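Local coordinates for protein transcriptional regulator (LacI family) (Clostridium acetobutylicum ATCC 824, PDB 3G85) that probably acts as a LacI-family transcription factor that binds cis-regulatory DNA, at residues A[11-23]-A[62-76]. Sequence-based numbering, arbitrary orientation.
Sequences KPTIALYWSSDIS and GISKENSFDAAIIAN
With CG of Tyr17 anti to its own carbonyl carbon (chi1 -77°) and CG of Phe69 turned likewise (chi1 -75°), the two rings converge on the same face of a parallel strand pair. The Tyr17 hydroxyl arrives at the edge of the Phe69 ring, near its plane, OH lying 3.5 Å from CE2, while Ala15 CB sits over one Phe69 face in a CH-pi contact, 3.6 Å from the ring centroid. Ala72 CB meets the edge of the tyrosine ring, and Ile63 CG2 approaches Tyr17 CE2 obliquely. The phenol oxygen also rests against Gly62 CA at 3.2 Å, and a water ties this oxygen to Gly62 N.

Beneath these side chains runs the backbone ladder: Ala15 and Tyr17 donate to Ala71 and Ile73, and Ile73 and Ala75 donate back to Ala15 and Tyr17. At the start of the ladder Asp70 grips Thr13 twice: OD2 accepts from Thr13 N at 2.7 Å, on the anti side of the carboxylate, and its own N donates to Thr13 O. On the other face Leu16 CD1 packs against Ile73 CG2, and helix 245-260 covers Ile14, Ala71 and Ile73.

Where the strands end, Asp21 OD1 is gripped from opposite faces of its carboxylate plane, by Ser19 OG at 2.6 Å and by Asn76 ND2 at 3.2 Å, which probably fixes the carboxylate's rotation. Asn76 OD1 is held in turn by Arg99 and Asn139, while Ile22 CD1 lies over the centre of one Trp18 ring face and touches Asn76 CB 3.5 Å away. Strand 13-19, flanked by 46-52 and 71-74, forms part of the 2-1-3 order of a parallel, Rossmann-like alpha/beta sheet in the N-terminal subdomain, to which the late helix 245-260 and strand 269-272 return, in the periplasmic-binding-protein fold of LacI-family regulators.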
loop_
_atom_site.group_PDB
_atom_site.type_symbol
_atom_site.label_atom_id
_atom_site.label_comp_id
_atom_site.label_asym_id
_atom_site.label_seq_id
_atom_site.Cartn_x
_atom_site.Cartn_y
_atom_site.Cartn_z
ATOM N N LYS A 11 -1.402 -12.538 29.084
ATOM C CA LYS A 11 -1.088 -11.370 28.188
ATOM C C LYS A 11 -2.292 -11.043 27.305
ATOM O O LYS A 11 -2.981 -11.954 26.848
ATOM C CB LYS A 11 0.087 -11.693 27.267
ATOM C CG LYS A 11 1.462 -11.507 27.837
ATOM C CD LYS A 11 2.459 -11.980 26.808
ATOM C CE LYS A 11 3.839 -12.006 27.409
ATOM N NZ LYS A 11 4.841 -12.375 26.400
ATOM N N PRO A 12 -2.541 -9.749 27.044
ATOM C CA PRO A 12 -3.663 -9.426 26.131
ATOM C C PRO A 12 -3.297 -9.798 24.686
ATOM O O PRO A 12 -2.118 -9.798 24.345
ATOM C CB PRO A 12 -3.803 -7.915 26.243
ATOM C CG PRO A 12 -2.777 -7.453 27.304
ATOM C CD PRO A 12 -1.812 -8.556 27.515
ATOM N N THR A 13 -4.291 -10.094 23.854
ATOM C CA THR A 13 -4.013 -10.462 22.466
ATOM C C THR A 13 -4.599 -9.445 21.488
ATOM O O THR A 13 -5.795 -9.103 21.574
ATOM C CB THR A 13 -4.564 -11.871 22.112
ATOM O OG1 THR A 13 -4.002 -12.824 23.021
ATOM C CG2 THR A 13 -4.185 -12.263 20.681
ATOM N N ILE A 14 -3.760 -9.022 20.548
ATOM C CA ILE A 14 -4.174 -8.155 19.449
ATOM C C ILE A 14 -4.253 -8.994 18.154
ATOM O O ILE A 14 -3.270 -9.653 17.779
ATOM C CB ILE A 14 -3.144 -7.041 19.205
ATOM C CG1 ILE A 14 -2.944 -6.191 20.481
ATOM C CG2 ILE A 14 -3.549 -6.147 17.994
ATOM C CD1 ILE A 14 -1.707 -5.320 20.418
ATOM N N ALA A 15 -5.384 -8.924 17.463
ATOM C CA ALA A 15 -5.555 -9.661 16.209
ATOM C C ALA A 15 -5.344 -8.733 15.006
ATOM O O ALA A 15 -5.908 -7.623 14.952
ATOM C CB ALA A 15 -6.935 -10.320 16.147
ATOM N N LEU A 16 -4.551 -9.209 14.047
ATOM C CA LEU A 16 -4.448 -8.557 12.762
ATOM C C LEU A 16 -5.356 -9.329 11.813
ATOM O O LEU A 16 -5.037 -10.471 11.447
ATOM C CB LEU A 16 -3.019 -8.578 12.250
ATOM C CG LEU A 16 -2.767 -8.003 10.858
ATOM C CD1 LEU A 16 -3.084 -6.490 10.809
ATOM C CD2 LEU A 16 -1.340 -8.295 10.452
ATOM N N TYR A 17 -6.482 -8.715 11.444
ATOM C CA TYR A 17 -7.361 -9.329 10.446
ATOM C C TYR A 17 -6.843 -9.045 9.033
ATOM O O TYR A 17 -6.694 -7.891 8.670
ATOM C CB TYR A 17 -8.773 -8.813 10.625
ATOM C CG TYR A 17 -9.426 -9.489 11.790
ATOM C CD1 TYR A 17 -10.018 -10.739 11.635
ATOM C CD2 TYR A 17 -9.378 -8.916 13.074
ATOM C CE1 TYR A 17 -10.601 -11.396 12.702
ATOM C CE2 TYR A 17 -9.955 -9.562 14.180
ATOM C CZ TYR A 17 -10.557 -10.825 13.977
ATOM O OH TYR A 17 -11.134 -11.495 15.028
ATOM N N TRP A 18 -6.626 -10.122 8.264
ATOM C CA TRP A 18 -5.931 -10.076 6.976
ATOM C C TRP A 18 -6.846 -10.569 5.848
ATOM O O TRP A 18 -7.033 -11.790 5.657
ATOM C CB TRP A 18 -4.668 -10.966 7.027
ATOM C CG TRP A 18 -3.803 -10.762 5.817
ATOM C CD1 TRP A 18 -3.748 -11.534 4.691
ATOM C CD2 TRP A 18 -2.841 -9.705 5.635
ATOM N NE1 TRP A 18 -2.824 -11.003 3.801
ATOM C CE2 TRP A 18 -2.285 -9.862 4.352
ATOM C CE3 TRP A 18 -2.455 -8.591 6.415
ATOM C CZ2 TRP A 18 -1.283 -9.009 3.863
ATOM C CZ3 TRP A 18 -1.491 -7.707 5.896
ATOM C CH2 TRP A 18 -0.922 -7.930 4.627
ATOM N N SER A 19 -7.431 -9.616 5.136
ATOM C CA SER A 19 -8.346 -9.916 4.018
ATOM C C SER A 19 -7.665 -10.726 2.883
ATOM O O SER A 19 -6.497 -10.488 2.524
ATOM C CB SER A 19 -8.891 -8.604 3.476
ATOM O OG SER A 19 -9.840 -8.870 2.464
ATOM N N SER A 20 -8.401 -11.674 2.315
ATOM C CA SER A 20 -7.873 -12.496 1.217
ATOM C C SER A 20 -7.588 -11.686 -0.074
ATOM O O SER A 20 -6.876 -12.161 -0.966
ATOM C CB SER A 20 -8.847 -13.677 0.953
ATOM O OG SER A 20 -10.059 -13.173 0.435
ATOM N N ASP A 21 -8.138 -10.490 -0.212
ATOM C CA ASP A 21 -7.838 -9.720 -1.441
ATOM C C ASP A 21 -6.426 -9.085 -1.436
ATOM O O ASP A 21 -5.935 -8.669 -2.483
ATOM C CB ASP A 21 -8.925 -8.692 -1.776
ATOM C CG ASP A 21 -9.114 -7.641 -0.694
ATOM O OD1 ASP A 21 -8.598 -7.794 0.435
ATOM O OD2 ASP A 21 -9.798 -6.632 -0.989
ATOM N N ILE A 22 -5.793 -9.023 -0.258
ATOM C CA ILE A 22 -4.493 -8.409 -0.136
ATOM C C ILE A 22 -3.435 -9.342 -0.743
ATOM O O ILE A 22 -3.458 -10.561 -0.512
ATOM C CB ILE A 22 -4.111 -8.104 1.323
ATOM C CG1 ILE A 22 -5.221 -7.274 2.034
ATOM C CG2 ILE A 22 -2.753 -7.379 1.334
ATOM C CD1 ILE A 22 -5.131 -7.274 3.583
ATOM N N SER A 23 -2.510 -8.755 -1.495
ATOM C CA SER A 23 -1.333 -9.471 -1.956
ATOM C C SER A 23 -0.638 -10.121 -0.755
ATOM O O SER A 23 -0.229 -9.423 0.176
ATOM C CB SER A 23 -0.386 -8.494 -2.646
ATOM O OG SER A 23 0.817 -9.155 -2.988
ATOM N N GLY A 62 -13.852 -13.263 16.733
ATOM C CA GLY A 62 -12.878 -12.476 17.505
ATOM C C GLY A 62 -13.169 -10.979 17.614
ATOM O O GLY A 62 -12.475 -10.274 18.344
ATOM N N ILE A 63 -14.172 -10.500 16.873
ATOM C CA ILE A 63 -14.692 -9.122 17.014
ATOM C C ILE A 63 -16.131 -9.062 17.570
ATOM O O ILE A 63 -16.736 -7.987 17.614
ATOM C CB ILE A 63 -14.571 -8.255 15.690
ATOM C CG1 ILE A 63 -15.466 -8.787 14.563
ATOM C CG2 ILE A 63 -13.104 -8.143 15.248
ATOM C CD1 ILE A 63 -15.798 -7.763 13.453
ATOM N N SER A 64 -16.663 -10.206 18.005
ATOM C CA SER A 64 -18.026 -10.278 18.549
ATOM C C SER A 64 -18.063 -9.932 20.027
ATOM O O SER A 64 -17.031 -9.949 20.712
ATOM C CB SER A 64 -18.603 -11.686 18.388
ATOM O OG SER A 64 -18.080 -12.553 19.382
ATOM N N LYS A 65 -19.275 -9.649 20.511
ATOM C CA LYS A 65 -19.530 -9.472 21.937
ATOM C C LYS A 65 -18.926 -10.602 22.771
ATOM O O LYS A 65 -18.393 -10.364 23.857
ATOM C CB LYS A 65 -21.045 -9.395 22.199
ATOM C CG LYS A 65 -21.423 -9.346 23.699
ATOM C CD LYS A 65 -22.937 -9.270 23.924
ATOM C CE LYS A 65 -23.235 -8.747 25.329
ATOM N NZ LYS A 65 -22.974 -9.764 26.400
ATOM N N GLU A 66 -18.993 -11.821 22.245
ATOM C CA GLU A 66 -18.795 -13.025 23.054
ATOM C C GLU A 66 -17.386 -13.610 23.057
ATOM O O GLU A 66 -16.952 -14.157 24.074
ATOM C CB GLU A 66 -19.807 -14.112 22.648
ATOM C CG GLU A 66 -21.278 -13.747 22.913
ATOM C CD GLU A 66 -21.593 -13.530 24.402
ATOM O OE1 GLU A 66 -21.213 -14.391 25.236
ATOM O OE2 GLU A 66 -22.231 -12.498 24.741
ATOM N N ASN A 67 -16.678 -13.517 21.932
ATOM C CA ASN A 67 -15.390 -14.200 21.792
ATOM C C ASN A 67 -14.214 -13.259 21.489
ATOM O O ASN A 67 -13.209 -13.697 20.911
ATOM C CB ASN A 67 -15.474 -15.265 20.683
ATOM C CG ASN A 67 -16.708 -16.145 20.803
ATOM O OD1 ASN A 67 -16.834 -16.917 21.754
ATOM N ND2 ASN A 67 -17.627 -16.028 19.838
ATOM N N SER A 68 -14.326 -11.993 21.899
ATOM C CA SER A 68 -13.468 -10.935 21.344
ATOM C C SER A 68 -12.020 -10.988 21.809
ATOM O O SER A 68 -11.724 -11.329 22.956
ATOM C CB SER A 68 -14.053 -9.534 21.584
ATOM O OG SER A 68 -13.621 -9.010 22.826
ATOM N N PHE A 69 -11.121 -10.650 20.888
ATOM C CA PHE A 69 -9.744 -10.353 21.225
ATOM C C PHE A 69 -9.713 -9.076 22.075
ATOM O O PHE A 69 -10.734 -8.439 22.254
ATOM C CB PHE A 69 -8.964 -10.157 19.941
ATOM C CG PHE A 69 -8.674 -11.434 19.224
ATOM C CD1 PHE A 69 -7.701 -12.301 19.702
ATOM C CD2 PHE A 69 -9.377 -11.777 18.077
ATOM C CE1 PHE A 69 -7.399 -13.487 19.030
ATOM C CE2 PHE A 69 -9.088 -12.986 17.386
ATOM C CZ PHE A 69 -8.114 -13.829 17.869
ATOM N N ASP A 70 -8.554 -8.714 22.593
ATOM C CA ASP A 70 -8.423 -7.475 23.363
ATOM C C ASP A 70 -8.400 -6.227 22.478
ATOM O O ASP A 70 -8.718 -5.129 22.946
ATOM C CB ASP A 70 -7.195 -7.526 24.242
ATOM C CG ASP A 70 -7.297 -8.629 25.275
ATOM O OD1 ASP A 70 -8.042 -8.432 26.264
ATOM O OD2 ASP A 70 -6.686 -9.699 25.060
ATOM N N ALA A 71 -8.006 -6.412 21.212
ATOM C CA ALA A 71 -7.971 -5.338 20.220
ATOM C C ALA A 71 -7.800 -5.967 18.846
ATOM O O ALA A 71 -7.365 -7.129 18.722
ATOM C CB ALA A 71 -6.807 -4.388 20.511
ATOM N N ALA A 72 -8.133 -5.213 17.804
ATOM C CA ALA A 72 -7.929 -5.713 16.443
ATOM C C ALA A 72 -7.416 -4.604 15.561
ATOM O O ALA A 72 -7.759 -3.439 15.766
ATOM C CB ALA A 72 -9.224 -6.248 15.873
ATOM N N ILE A 73 -6.640 -4.988 14.553
ATOM C CA ILE A 73 -6.192 -4.077 13.500
ATOM C C ILE A 73 -6.711 -4.718 12.223
ATOM O O ILE A 73 -6.467 -5.922 12.007
ATOM C CB ILE A 73 -4.648 -4.060 13.389
ATOM C CG1 ILE A 73 -3.990 -3.641 14.719
ATOM C CG2 ILE A 73 -4.236 -3.127 12.269
ATOM C CD1 ILE A 73 -2.513 -4.058 14.865
ATOM N N ILE A 74 -7.395 -3.948 11.375
ATOM C CA ILE A 74 -7.884 -4.494 10.104
ATOM C C ILE A 74 -7.007 -3.988 9.002
ATOM O O ILE A 74 -6.990 -2.786 8.753
ATOM C CB ILE A 74 -9.300 -4.053 9.775
ATOM C CG1 ILE A 74 -10.210 -4.052 11.009
ATOM C CG2 ILE A 74 -9.817 -4.910 8.593
ATOM C CD1 ILE A 74 -10.288 -5.345 11.827
ATOM N N ALA A 75 -6.275 -4.900 8.359
ATOM C CA ALA A 75 -5.276 -4.523 7.347
ATOM C C ALA A 75 -5.856 -3.831 6.102
ATOM O O ALA A 75 -5.266 -2.866 5.599
ATOM C CB ALA A 75 -4.443 -5.738 6.957
ATOM N N ASN A 76 -6.996 -4.331 5.599
ATOM C CA ASN A 76 -7.616 -3.755 4.405
ATOM C C ASN A 76 -9.118 -3.962 4.427
ATOM O O ASN A 76 -9.624 -4.910 3.801
ATOM C CB ASN A 76 -6.997 -4.366 3.102
ATOM C CG ASN A 76 -7.656 -3.814 1.828
ATOM O OD1 ASN A 76 -7.866 -2.599 1.706
ATOM N ND2 ASN A 76 -8.001 -4.707 0.887
HETATM O O HOH W 1 -8.050 -6.944 6.180
HETATM O O HOH W 2 -11.948 -13.937 14.595
HETATM O O HOH W 3 -11.099 -5.885 1.238
#